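PDB 5T8V: sister chromatid cohesion protein from Chaetomium thermophilum, which probably loads cohesin onto chromatin, the crystallised piece being its C-terminal, HEAT-repeat part. Local coordinates for residues A[400-405]-A[452-457]; A[725-730]-A[784-789]; A[941-946]-A[994-999]. One frame throughout, in Å; residues are numbered along the deposited sequence.

Contact 1 (A[400-405]-A[452-457]); sequences PYRNLL and ALELLG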
ATOM      1  N   PRO A 400      -6.872  19.245 -18.333  1.00 86.26           N
ATOM      2  CA  PRO A 400      -6.611  20.352 -19.256  1.00 86.71           C
ATOM      3  C   PRO A 400      -5.220  20.271 -19.884  1.00 84.10           C
ATOM      4  O   PRO A 400      -5.092  19.814 -21.019  1.00 81.27           O
ATOM      5  CB  PRO A 400      -6.747  21.584 -18.357  1.00 86.51           C
ATOM      6  CG  PRO A 400      -6.437  21.079 -16.945  1.00 85.74           C
ATOM      7  CD  PRO A 400      -6.403  19.566 -16.976  1.00 85.24           C
ATOM      8  N   TYR A 401      -4.195  20.704 -19.148  1.00 65.06           N
ATOM      9  CA  TYR A 401      -2.823  20.650 -19.633  1.00 60.69           C
ATOM     10  C   TYR A 401      -2.006  19.537 -18.996  1.00 56.43           C
ATOM     11  O   TYR A 401      -0.963  19.163 -19.544  1.00 53.96           O
ATOM     12  CB  TYR A 401      -2.111  21.983 -19.377  1.00 63.69           C
ATOM     13  CG  TYR A 401      -0.824  22.122 -20.156  1.00 62.83           C
ATOM     14  CD1 TYR A 401      -0.819  22.694 -21.421  1.00 63.39           C
ATOM     15  CD2 TYR A 401       0.385  21.671 -19.635  1.00 60.78           C
ATOM     16  CE1 TYR A 401       0.349  22.821 -22.143  1.00 61.78           C
ATOM     17  CE2 TYR A 401       1.560  21.796 -20.351  1.00 59.19           C
ATOM     18  CZ  TYR A 401       1.536  22.371 -21.606  1.00 59.72           C
ATOM     19  OH  TYR A 401       2.695  22.502 -22.333  1.00 58.26           O
ATOM     20  N   ARG A 402      -2.452  19.002 -17.859  1.00 59.65           N
ATOM     21  CA  ARG A 402      -1.690  17.960 -17.183  1.00 55.69           C
ATOM     22  C   ARG A 402      -1.426  16.772 -18.098  1.00 52.72           C
ATOM     23  O   ARG A 402      -0.413  16.079 -17.941  1.00 51.69           O
ATOM     24  CB  ARG A 402      -2.436  17.511 -15.929  1.00 57.55           C
ATOM     25  CG  ARG A 402      -1.592  16.705 -14.971  1.00 58.55           C
ATOM     26  CD  ARG A 402      -2.404  16.270 -13.771  1.00 62.49           C
ATOM     27  NE  ARG A 402      -1.596  15.510 -12.826  1.00 61.73           N
ATOM     28  CZ  ARG A 402      -1.169  14.269 -13.037  1.00 59.14           C
ATOM     29  NH1 ARG A 402      -1.465  13.640 -14.165  1.00 58.63           N
ATOM     30  NH2 ARG A 402      -0.441  13.655 -12.117  1.00 57.24           N
ATOM     31  N   ASN A 403      -2.317  16.522 -19.061  1.00 52.29           N
ATOM     32  CA  ASN A 403      -2.112  15.408 -19.978  1.00 50.51           C
ATOM     33  C   ASN A 403      -0.918  15.647 -20.892  1.00 47.04           C
ATOM     34  O   ASN A 403      -0.222  14.695 -21.261  1.00 45.70           O
ATOM     35  CB  ASN A 403      -3.373  15.169 -20.806  1.00 54.19           C
ATOM     36  CG  ASN A 403      -3.279  13.918 -21.658  1.00 54.86           C
ATOM     37  OD1 ASN A 403      -3.053  13.990 -22.866  1.00 55.43           O
ATOM     38  ND2 ASN A 403      -3.442  12.759 -21.027  1.00 54.21           N
ATOM     39  N   LEU A 404      -0.664  16.902 -21.266  1.00 43.41           N
ATOM     40  CA  LEU A 404       0.506  17.197 -22.085  1.00 40.42           C
ATOM     41  C   LEU A 404       1.788  17.043 -21.279  1.00 37.11           C
ATOM     42  O   LEU A 404       2.799  16.562 -21.799  1.00 36.80           O
ATOM     43  CB  LEU A 404       0.400  18.601 -22.669  1.00 41.24           C
ATOM     44  CG  LEU A 404      -0.767  18.778 -23.641  1.00 45.65           C
ATOM     45  CD1 LEU A 404      -1.955  19.432 -22.953  1.00 47.64           C
ATOM     46  CD2 LEU A 404      -0.333  19.576 -24.853  1.00 45.70           C
ATOM     47  N   LEU A 405       1.768  17.451 -20.009  1.00 22.18           N
ATOM     48  CA  LEU A 405       2.884  17.148 -19.120  1.00 20.00           C
ATOM     49  C   LEU A 405       3.128  15.646 -19.060  1.00 19.55           C
ATOM     50  O   LEU A 405       4.271  15.186 -19.169  1.00 18.16           O
ATOM     51  CB  LEU A 405       2.606  17.712 -17.727  1.00 20.39           C
ATOM     52  CG  LEU A 405       3.482  17.224 -16.569  1.00 19.30           C
ATOM     53  CD1 LEU A 405       4.955  17.395 -16.873  1.00 17.61           C
ATOM     54  CD2 LEU A 405       3.122  17.972 -15.297  1.00 20.07           C
ATOM     55  N   ALA A 452       3.010  15.634  -7.931  1.00 23.05           N
ATOM     56  CA  ALA A 452       4.429  15.383  -7.708  1.00 21.57           C
ATOM     57  C   ALA A 452       4.683  13.924  -7.352  1.00 21.37           C
ATOM     58  O   ALA A 452       5.614  13.301  -7.871  1.00 20.00           O
ATOM     59  CB  ALA A 452       4.951  16.306  -6.609  1.00 22.03           C
ATOM     60  N   LEU A 453       3.871  13.363  -6.455  1.00 23.69           N
ATOM     61  CA  LEU A 453       4.012  11.949  -6.118  1.00 24.29           C
ATOM     62  C   LEU A 453       3.734  11.070  -7.331  1.00 24.02           C
ATOM     63  O   LEU A 453       4.482  10.124  -7.610  1.00 22.61           O
ATOM     64  CB  LEU A 453       3.069  11.592  -4.969  1.00 25.90           C
ATOM     65  CG  LEU A 453       3.361  12.266  -3.627  1.00 26.79           C
ATOM     66  CD1 LEU A 453       2.190  12.097  -2.674  1.00 28.30           C
ATOM     67  CD2 LEU A 453       4.630  11.703  -3.011  1.00 27.07           C
ATOM     68  N   GLU A 454       2.668  11.377  -8.072  1.00 35.18           N
ATOM     69  CA  GLU A 454       2.294  10.554  -9.216  1.00 36.80           C
ATOM     70  C   GLU A 454       3.406  10.511 -10.257  1.00 35.08           C
ATOM     71  O   GLU A 454       3.639   9.469 -10.881  1.00 35.82           O
ATOM     72  CB  GLU A 454       0.996  11.081  -9.823  1.00 41.17           C
ATOM     73  CG  GLU A 454       0.550  10.359 -11.083  1.00 43.96           C
ATOM     74  CD  GLU A 454      -0.920  10.585 -11.392  1.00 47.88           C
ATOM     75  OE1 GLU A 454      -1.562  11.387 -10.678  1.00 49.54           O
ATOM     76  OE2 GLU A 454      -1.433   9.963 -12.347  1.00 48.81           O
ATOM     77  N   LEU A 455       4.105  11.630 -10.462  1.00 28.40           N
ATOM     78  CA  LEU A 455       5.189  11.651 -11.441  1.00 25.58           C
ATOM     79  C   LEU A 455       6.467  11.043 -10.878  1.00 23.30           C
ATOM     80  O   LEU A 455       7.162  10.295 -11.575  1.00 22.15           O
ATOM     81  CB  LEU A 455       5.449  13.083 -11.912  1.00 24.61           C
ATOM     82  CG  LEU A 455       4.420  13.721 -12.851  1.00 25.75           C
ATOM     83  CD1 LEU A 455       4.935  15.066 -13.329  1.00 24.71           C
ATOM     84  CD2 LEU A 455       4.088  12.831 -14.047  1.00 27.08           C
ATOM     85  N   LEU A 456       6.799  11.360  -9.626  1.00 17.75           N
ATOM     86  CA  LEU A 456       7.936  10.718  -8.980  1.00 17.15           C
ATOM     87  C   LEU A 456       7.815   9.204  -9.041  1.00 17.40           C
ATOM     88  O   LEU A 456       8.830   8.501  -9.084  1.00 16.64           O
ATOM     89  CB  LEU A 456       8.054  11.190  -7.529  1.00 17.97           C
ATOM     90  CG  LEU A 456       8.589  12.612  -7.324  1.00 17.67           C
ATOM     91  CD1 LEU A 456       8.404  13.058  -5.883  1.00 18.99           C
ATOM     92  CD2 LEU A 456      10.056  12.706  -7.715  1.00 16.28           C
ATOM     93  N   GLY A 457       6.590   8.686  -9.062  1.00 21.29           N
ATOM     94  CA  GLY A 457       6.382   7.264  -9.245  1.00 21.54           C
ATOM     95  C   GLY A 457       6.859   6.771 -10.598  1.00 21.52           C
ATOM     96  O   GLY A 457       7.669   5.842 -10.675  1.00 21.73           O
TER

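Contact 2 (A[725-730]-A[784-789]); sequences LRSAIA and VKRGNV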
ATOM      1  N   LEU A 725       5.814 -23.528   9.132  1.00 37.12           N
ATOM      2  CA  LEU A 725       4.902 -22.599   8.475  1.00 37.40           C
ATOM      3  C   LEU A 725       3.505 -23.194   8.374  1.00 37.94           C
ATOM      4  O   LEU A 725       2.555 -22.677   8.966  1.00 38.54           O
ATOM      5  CB  LEU A 725       5.417 -22.237   7.080  1.00 39.11           C
ATOM      6  CG  LEU A 725       6.672 -21.376   6.939  1.00 40.59           C
ATOM      7  CD1 LEU A 725       6.761 -20.880   5.503  1.00 41.15           C
ATOM      8  CD2 LEU A 725       6.694 -20.208   7.922  1.00 40.66           C
ATOM      9  N   ARG A 726       3.367 -24.293   7.626  1.00 30.14           N
ATOM     10  CA  ARG A 726       2.052 -24.884   7.400  1.00 30.27           C
ATOM     11  C   ARG A 726       1.281 -25.056   8.703  1.00 30.60           C
ATOM     12  O   ARG A 726       0.080 -24.769   8.766  1.00 31.29           O
ATOM     13  CB  ARG A 726       2.200 -26.230   6.685  1.00 31.01           C
ATOM     14  CG  ARG A 726       2.373 -26.117   5.176  1.00 31.30           C
ATOM     15  CD  ARG A 726       2.532 -27.484   4.529  1.00 32.32           C
ATOM     16  NE  ARG A 726       2.384 -27.432   3.077  1.00 33.01           N
ATOM     17  CZ  ARG A 726       2.528 -28.480   2.269  1.00 34.16           C
ATOM     18  NH1 ARG A 726       2.832 -29.672   2.765  1.00 34.72           N
ATOM     19  NH2 ARG A 726       2.371 -28.335   0.961  1.00 34.89           N
ATOM     20  N   SER A 727       1.956 -25.514   9.760  1.00 36.41           N
ATOM     21  CA  SER A 727       1.273 -25.714  11.035  1.00 36.93           C
ATOM     22  C   SER A 727       0.816 -24.388  11.634  1.00 36.81           C
ATOM     23  O   SER A 727      -0.283 -24.304  12.195  1.00 38.50           O
ATOM     24  CB  SER A 727       2.184 -26.461  12.008  1.00 37.95           C
ATOM     25  OG  SER A 727       3.366 -25.727  12.274  1.00 39.37           O
ATOM     26  N   ALA A 728       1.638 -23.341  11.529  1.00 34.58           N
ATOM     27  CA  ALA A 728       1.230 -22.034  12.039  1.00 34.00           C
ATOM     28  C   ALA A 728       0.046 -21.480  11.250  1.00 35.08           C
ATOM     29  O   ALA A 728      -0.919 -20.963  11.831  1.00 36.56           O
ATOM     30  CB  ALA A 728       2.411 -21.065  11.991  1.00 32.40           C
ATOM     31  N   ILE A 729       0.112 -21.574   9.919  1.00 33.65           N
ATOM     32  CA  ILE A 729      -1.008 -21.184   9.061  1.00 34.15           C
ATOM     33  C   ILE A 729      -2.279 -21.885   9.520  1.00 34.92           C
ATOM     34  O   ILE A 729      -3.300 -21.249   9.806  1.00 35.85           O
ATOM     35  CB  ILE A 729      -0.705 -21.518   7.588  1.00 34.62           C
ATOM     36  CG1 ILE A 729       0.619 -20.896   7.115  1.00 34.02           C
ATOM     37  CG2 ILE A 729      -1.855 -21.069   6.689  1.00 35.05           C
ATOM     38  CD1 ILE A 729       0.629 -19.401   7.069  1.00 35.14           C
ATOM     39  N   ALA A 730      -2.230 -23.218   9.590  1.00 32.86           N
ATOM     40  CA  ALA A 730      -3.421 -23.986   9.937  1.00 34.09           C
ATOM     41  C   ALA A 730      -3.926 -23.621  11.325  1.00 34.41           C
ATOM     42  O   ALA A 730      -5.139 -23.601  11.566  1.00 35.71           O
ATOM     43  CB  ALA A 730      -3.123 -25.483   9.851  1.00 34.07           C
ATOM     44  N   VAL A 784      -2.292 -29.156  16.168  1.00 39.10           N
ATOM     45  CA  VAL A 784      -3.012 -29.188  17.439  1.00 40.80           C
ATOM     46  C   VAL A 784      -2.040 -29.066  18.604  1.00 42.04           C
ATOM     47  O   VAL A 784      -2.350 -28.442  19.626  1.00 42.74           O
ATOM     48  CB  VAL A 784      -3.877 -30.460  17.549  1.00 40.96           C
ATOM     49  CG1 VAL A 784      -4.803 -30.581  16.345  1.00 41.33           C
ATOM     50  CG2 VAL A 784      -3.012 -31.708  17.697  1.00 41.50           C
ATOM     51  N   LYS A 785      -0.849 -29.657  18.475  1.00 38.87           N
ATOM     52  CA  LYS A 785       0.161 -29.515  19.519  1.00 39.73           C
ATOM     53  C   LYS A 785       0.626 -28.072  19.647  1.00 39.10           C
ATOM     54  O   LYS A 785       1.056 -27.655  20.728  1.00 37.94           O
ATOM     55  CB  LYS A 785       1.352 -30.430  19.231  1.00 40.25           C
ATOM     56  CG  LYS A 785       2.623 -30.068  19.995  1.00 40.31           C
ATOM     57  CD  LYS A 785       3.530 -31.279  20.173  1.00 41.34           C
ATOM     58  CE  LYS A 785       4.919 -30.888  20.656  1.00 42.03           C
ATOM     59  NZ  LYS A 785       5.826 -30.506  19.530  1.00 41.89           N
ATOM     60  N   ARG A 786       0.534 -27.298  18.567  1.00 48.36           N
ATOM     61  CA  ARG A 786       1.039 -25.931  18.588  1.00 50.43           C
ATOM     62  C   ARG A 786       0.275 -25.073  19.590  1.00 54.17           C
ATOM     63  O   ARG A 786       0.877 -24.431  20.458  1.00 55.64           O
ATOM     64  CB  ARG A 786       0.963 -25.329  17.185  1.00 49.73           C
ATOM     65  CG  ARG A 786       1.229 -23.836  17.135  1.00 49.11           C
ATOM     66  CD  ARG A 786       1.402 -23.352  15.704  1.00 48.70           C
ATOM     67  NE  ARG A 786       2.705 -23.723  15.159  1.00 47.51           N
ATOM     68  CZ  ARG A 786       3.812 -23.000  15.296  1.00 46.48           C
ATOM     69  NH1 ARG A 786       3.791 -21.854  15.963  1.00 46.15           N
ATOM     70  NH2 ARG A 786       4.951 -23.423  14.764  1.00 46.16           N
ATOM     71  N   GLY A 787      -1.054 -25.051  19.494  1.00 70.52           N
ATOM     72  CA  GLY A 787      -1.827 -24.127  20.301  1.00 74.00           C
ATOM     73  C   GLY A 787      -3.201 -24.605  20.725  1.00 72.00           C
ATOM     74  O   GLY A 787      -3.487 -25.806  20.731  1.00 71.73           O
ATOM     75  N   ASN A 788      -4.060 -23.648  21.085  1.00 63.79           N
ATOM     76  CA  ASN A 788      -5.385 -23.933  21.638  1.00 63.09           C
ATOM     77  C   ASN A 788      -6.378 -24.056  20.486  1.00 61.86           C
ATOM     78  O   ASN A 788      -7.070 -23.107  20.110  1.00 61.27           O
ATOM     79  CB  ASN A 788      -5.793 -22.840  22.617  1.00 64.14           C
ATOM     80  CG  ASN A 788      -4.640 -22.377  23.487  1.00 63.90           C
ATOM     81  OD1 ASN A 788      -3.836 -23.183  23.954  1.00 63.57           O
ATOM     82  ND2 ASN A 788      -4.547 -21.070  23.699  1.00 64.81           N
ATOM     83  N   VAL A 789      -6.440 -25.258  19.915  1.00 46.08           N
ATOM     84  CA  VAL A 789      -7.263 -25.501  18.736  1.00 46.87           C
ATOM     85  C   VAL A 789      -7.885 -26.888  18.829  1.00 46.84           C
ATOM     86  O   VAL A 789      -7.857 -27.661  17.865  1.00 47.54           O
ATOM     87  CB  VAL A 789      -6.434 -25.354  17.446  1.00 46.66           C
ATOM     88  CG1 VAL A 789      -7.334 -25.348  16.237  1.00 47.98           C
ATOM     89  CG2 VAL A 789      -5.605 -24.071  17.469  1.00 46.86           C
TER

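Contact 3 (A[941-946]-A[994-999]); sequences PLARLV and EMFKEH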
ATOM      1  N   PRO A 941     -20.164 -54.135  40.325  1.00 53.80           N
ATOM      2  CA  PRO A 941     -18.833 -53.607  40.684  1.00 53.24           C
ATOM      3  C   PRO A 941     -18.847 -52.127  41.027  1.00 52.28           C
ATOM      4  O   PRO A 941     -18.215 -51.713  42.010  1.00 52.56           O
ATOM      5  CB  PRO A 941     -17.983 -53.905  39.437  1.00 52.52           C
ATOM      6  CG  PRO A 941     -18.947 -54.276  38.365  1.00 53.14           C
ATOM      7  CD  PRO A 941     -20.130 -54.856  39.042  1.00 54.36           C
ATOM      8  N   LEU A 942     -19.558 -51.313  40.246  1.00 44.83           N
ATOM      9  CA  LEU A 942     -19.679 -49.897  40.574  1.00 43.31           C
ATOM     10  C   LEU A 942     -20.344 -49.706  41.930  1.00 43.76           C
ATOM     11  O   LEU A 942     -19.822 -48.995  42.798  1.00 42.99           O
ATOM     12  CB  LEU A 942     -20.467 -49.172  39.480  1.00 42.73           C
ATOM     13  CG  LEU A 942     -19.734 -48.944  38.158  1.00 41.98           C
ATOM     14  CD1 LEU A 942     -20.691 -48.402  37.106  1.00 41.91           C
ATOM     15  CD2 LEU A 942     -18.565 -47.994  38.349  1.00 40.66           C
ATOM     16  N   ALA A 943     -21.503 -50.337  42.134  1.00 52.48           N
ATOM     17  CA  ALA A 943     -22.183 -50.243  43.421  1.00 52.80           C
ATOM     18  C   ALA A 943     -21.251 -50.629  44.562  1.00 52.79           C
ATOM     19  O   ALA A 943     -21.276 -50.013  45.633  1.00 52.93           O
ATOM     20  CB  ALA A 943     -23.427 -51.131  43.422  1.00 54.19           C
ATOM     21  N   ARG A 944     -20.417 -51.646  44.348  1.00 59.69           N
ATOM     22  CA  ARG A 944     -19.460 -52.058  45.367  1.00 61.88           C
ATOM     23  C   ARG A 944     -18.443 -50.959  45.633  1.00 59.05           C
ATOM     24  O   ARG A 944     -18.084 -50.698  46.787  1.00 58.66           O
ATOM     25  CB  ARG A 944     -18.764 -53.346  44.926  1.00 65.31           C
ATOM     26  CG  ARG A 944     -17.781 -53.921  45.937  1.00 69.23           C
ATOM     27  CD  ARG A 944     -17.088 -55.161  45.387  1.00 72.95           C
ATOM     28  NE  ARG A 944     -16.325 -54.867  44.176  1.00 73.98           N
ATOM     29  CZ  ARG A 944     -15.690 -55.779  43.446  1.00 75.70           C
ATOM     30  NH1 ARG A 944     -15.722 -57.058  43.795  1.00 78.86           N
ATOM     31  NH2 ARG A 944     -15.021 -55.411  42.361  1.00 74.92           N
ATOM     32  N   LEU A 945     -17.969 -50.298  44.575  1.00 50.86           N
ATOM     33  CA  LEU A 945     -17.040 -49.187  44.752  1.00 49.71           C
ATOM     34  C   LEU A 945     -17.672 -48.070  45.576  1.00 49.70           C
ATOM     35  O   LEU A 945     -17.084 -47.588  46.555  1.00 48.83           O
ATOM     36  CB  LEU A 945     -16.597 -48.674  43.382  1.00 48.02           C
ATOM     37  CG  LEU A 945     -15.680 -47.452  43.344  1.00 46.88           C
ATOM     38  CD1 LEU A 945     -14.426 -47.681  44.172  1.00 47.42           C
ATOM     39  CD2 LEU A 945     -15.328 -47.134  41.900  1.00 46.08           C
ATOM     40  N   VAL A 946     -18.883 -47.653  45.198  1.00 42.08           N
ATOM     41  CA  VAL A 946     -19.571 -46.583  45.918  1.00 41.62           C
ATOM     42  C   VAL A 946     -19.774 -46.973  47.378  1.00 42.73           C
ATOM     43  O   VAL A 946     -19.507 -46.185  48.294  1.00 42.33           O
ATOM     44  CB  VAL A 946     -20.912 -46.257  45.232  1.00 41.73           C
ATOM     45  CG1 VAL A 946     -21.645 -45.140  45.969  1.00 41.53           C
ATOM     46  CG2 VAL A 946     -20.690 -45.876  43.771  1.00 40.82           C
ATOM     47  N   GLU A 994     -31.760 -51.531  46.014  1.00114.75           N
ATOM     48  CA  GLU A 994     -31.705 -52.634  46.964  1.00115.30           C
ATOM     49  C   GLU A 994     -30.285 -53.079  47.277  1.00111.22           C
ATOM     50  O   GLU A 994     -30.023 -53.531  48.396  1.00112.39           O
ATOM     51  CB  GLU A 994     -32.500 -53.830  46.429  1.00118.83           C
ATOM     52  CG  GLU A 994     -33.258 -54.600  47.502  1.00122.73           C
ATOM     53  CD  GLU A 994     -34.346 -53.769  48.156  1.00125.69           C
ATOM     54  OE1 GLU A 994     -34.829 -52.811  47.516  1.00126.15           O
ATOM     55  OE2 GLU A 994     -34.713 -54.069  49.311  1.00127.47           O
ATOM     56  N   MET A 995     -29.362 -52.960  46.319  1.00100.10           N
ATOM     57  CA  MET A 995     -27.968 -53.304  46.576  1.00 97.51           C
ATOM     58  C   MET A 995     -27.368 -52.460  47.690  1.00 92.81           C
ATOM     59  O   MET A 995     -26.404 -52.894  48.333  1.00 91.96           O
ATOM     60  CB  MET A 995     -27.146 -53.137  45.294  1.00 97.71           C
ATOM     61  CG  MET A 995     -25.641 -53.337  45.464  1.00 97.34           C
ATOM     62  SD  MET A 995     -25.196 -54.982  46.059  1.00 99.85           S
ATOM     63  CE  MET A 995     -23.422 -54.807  46.244  1.00 97.32           C
ATOM     64  N   PHE A 996     -27.913 -51.268  47.937  1.00 65.22           N
ATOM     65  CA  PHE A 996     -27.370 -50.376  48.953  1.00 59.84           C
ATOM     66  C   PHE A 996     -28.006 -50.578  50.322  1.00 61.31           C
ATOM     67  O   PHE A 996     -27.352 -50.322  51.340  1.00 60.18           O
ATOM     68  CB  PHE A 996     -27.549 -48.918  48.519  1.00 57.81           C
ATOM     69  CG  PHE A 996     -26.565 -48.475  47.472  1.00 55.70           C
ATOM     70  CD1 PHE A 996     -26.781 -48.758  46.133  1.00 56.44           C
ATOM     71  CD2 PHE A 996     -25.424 -47.775  47.828  1.00 53.23           C
ATOM     72  CE1 PHE A 996     -25.877 -48.352  45.172  1.00 54.72           C
ATOM     73  CE2 PHE A 996     -24.517 -47.366  46.870  1.00 51.53           C
ATOM     74  CZ  PHE A 996     -24.744 -47.655  45.540  1.00 52.26           C
ATOM     75  N   LYS A 997     -29.259 -51.034  50.381  1.00 87.84           N
ATOM     76  CA  LYS A 997     -29.901 -51.216  51.678  1.00 89.63           C
ATOM     77  C   LYS A 997     -29.287 -52.377  52.450  1.00 90.45           C
ATOM     78  O   LYS A 997     -29.349 -52.399  53.685  1.00 90.78           O
ATOM     79  CB  LYS A 997     -31.403 -51.436  51.507  1.00 92.83           C
ATOM     80  CG  LYS A 997     -32.183 -51.259  52.804  1.00 94.58           C
ATOM     81  CD  LYS A 997     -33.593 -51.817  52.718  1.00 97.79           C
ATOM     82  CE  LYS A 997     -34.312 -51.672  54.052  1.00 98.83           C
ATOM     83  NZ  LYS A 997     -35.673 -52.271  54.036  1.00102.44           N
ATOM     84  N   GLU A 998     -28.693 -53.346  51.749  1.00 87.97           N
ATOM     85  CA  GLU A 998     -28.097 -54.489  52.433  1.00 88.41           C
ATOM     86  C   GLU A 998     -26.927 -54.068  53.312  1.00 85.06           C
ATOM     87  O   GLU A 998     -26.635 -54.731  54.315  1.00 85.92           O
ATOM     88  CB  GLU A 998     -27.641 -55.535  51.414  1.00 89.90           C
ATOM     89  CG  GLU A 998     -28.717 -55.968  50.425  1.00 93.46           C
ATOM     90  CD  GLU A 998     -29.997 -56.416  51.104  1.00 97.76           C
ATOM     91  OE1 GLU A 998     -30.867 -55.558  51.363  1.00 98.94           O
ATOM     92  OE2 GLU A 998     -30.132 -57.626  51.386  1.00 99.92           O
ATOM     93  N   HIS A 999     -26.248 -52.976  52.959  1.00 77.01           N
ATOM     94  CA  HIS A 999     -25.097 -52.495  53.715  1.00 75.70           C
ATOM     95  C   HIS A 999     -25.418 -51.297  54.594  1.00 74.95           C
ATOM     96  O   HIS A 999     -24.743 -51.090  55.608  1.00 73.85           O
ATOM     97  CB  HIS A 999     -23.958 -52.122  52.761  1.00 72.78           C
ATOM     98  CG  HIS A 999     -23.584 -53.216  51.809  1.00 73.67           C
ATOM     99  ND1 HIS A 999     -24.380 -53.580  50.745  1.00 75.09           N
ATOM    100  CD2 HIS A 999     -22.502 -54.028  51.766  1.00 73.91           C
ATOM    101  CE1 HIS A 999     -23.803 -54.568  50.085  1.00 75.82           C
ATOM    102  NE2 HIS A 999     -22.662 -54.858  50.683  1.00 75.09           N
TER

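Contact 1 (A[400-405]-A[452-457])
Leu405 and Leu455 mark the nearest approach of the two backbones, with 9.7 Å between the CA atom of Leu405 and the CA atom of Leu455, so the start of helix 402-414 and the first half of helix 446-474 meet through side chains alone. The contact has a polar half and an apolar half. In the polar half Arg402 leaves its helix with CG anti to the backbone N (chi1 -165°) and stays extended as far as NE, which carries the guanidinium across the gap to Glu454. The Glu454 chain is likewise extended beyond CG and reaches back toward it. The two meet in a single-pronged salt bridge, Arg402 NH2 to Glu454 OE1 at 2.9 Å. The guanidinium and carboxylate planes are turned 43° apart, and Arg402 NH1 stays 4.1 Å from Glu454 OE2, too far for a paired, two-bond grip. The aliphatic root of the glutamate takes part as well: its CB sits at the guanidinium edge, in the plane, 3.7 Å from Arg402 NH2. Arg402 NH1 is engaged in a second salt bridge, with Asp406 OD2 one turn further along its own helix, and two carboxylates on separate nitrogens would probably limit how far the group can turn.

In the apolar half a methyl of each leucine makes the touch, Leu405 CD2 lying 4.0 Å from Leu455 CD1. Both leucines are buried: Leu405 also packs on Ile386 and Ala390 of helix 357-391, while Leu455 packs on Leu431 of helix 423-440. A buried leucine pair bordered by a partly exposed ion pair, joining helix 402-414 to helix 446-474, the next helix but one, is the kind of packing expected within an alpha-helical HEAT-repeat solenoid.

Contact 2 (A[725-730]-A[784-789])
Arg786 lays its guanidinium against Ala728 and beside Ser727, joining the last residue of helix 773-786 to helix 723-735 within the HEAT-repeat solenoid, in a region that matches the PDS5 sequence family. The methyl of Ala728 packs against one face of the flat group: its CB stands 4.0 Å above the guanidinium plane, over the centre. Further back along the arginine, CD of Arg786 rests 3.9 Å from CA of Ala728, so the aliphatic stem and the charged head both lean on the same residue. Ser727 comes from another direction, at the edge of the guanidinium and near its plane. No hydrogen bond is made there, and the encounter is one of proximity.

What brings the head to this place is a bend in the arginine. The chain turns at chi3 (-75°), and chi4, near a right angle at -87°, helps to set the plane so that a face meets the alanine. Val724, one turn earlier on the receiving helix, also touches Arg786. The residue is otherwise exposed and meets a crystal neighbour, so its exact pose may owe something to the lattice.

Outward from this shell, Thr783 packs on both Ser727 and Ala730, and beyond the helix end, which Gly787 marks by leaving helical angles, Val789 folds back onto Asn731, Leu734 and His735. The serine hydroxyl is occupied within its own helix, where its one proton can serve the carbonyl oxygen of Val724, the stronger partner, or be shared with that of Arg723, and Ser727 OG stays 3.6 Å from Arg786 NE.

Contact 3 (A[941-946]-A[994-999])
Phe996 and Val946 cross at about a right angle, and the valine addresses the edge of the ring: Val946 CG1 lies in the ring plane, 3.7 Å from Phe996 CE2. CB of the same valine is 4.1 Å from Phe996 CZ, so the contact is spread over the far corner of the ring. Ala943, one turn earlier on helix 940-960, approaches the ring obliquely, its CB 4.1 Å from Phe996 CE1. The alanine methyl is shared, for Met995 CG comes within 3.7 Å of Ala943 CB. A first torsion of 174° swings this CG beside the carbonyl carbon of Met995 and so places it on the alanine; a separate bend at chi2 then directs the sulfur and terminal methyl.

Consecutive residues of the loop between helices 969-986 and 1009-1016 thus dock on a single helix face, to which Ile947 adds contacts with both Met995 and Phe996. Leu989 and Val1008 also pack on the ring, while Val946 is backed by Ala983 of helix 969-986. A serine in place of Phe996 would probably leave Val946 CG1 without its aromatic neighbour and open a gap between Ala943, Leu989 and Val1008. Polar interactions stay at the margin: His999 ND1 gives a weak bond to Met995 O, and His999 O accepts from Lys951 NZ. With no hydrogen bond or ion pair between the two segments, adhesion here depends on shape and on the exclusion of water from methyl, methylene and aromatic carbon.

How the contacts relate
The three contacts follow one another along the chain and share no helix, their centres about 49 Å (contacts 1 and 2), 48 Å (2 and 3) and 93 Å (1 and 3) apart, as expected along an elongated helical solenoid. Each joins elements some fifty residues apart. Contact 3 is the buried one and wholly apolar, seating a loop on a helix. Contact 1, between two helices, is mixed, with leucines inside and an ion pair toward the surface. Contact 2 lies nearest the surface in character, since its main side chain, Arg786, is exposed: at a helix end it leans on small residues of another helix without a hydrogen bond or salt bridge between the two segments.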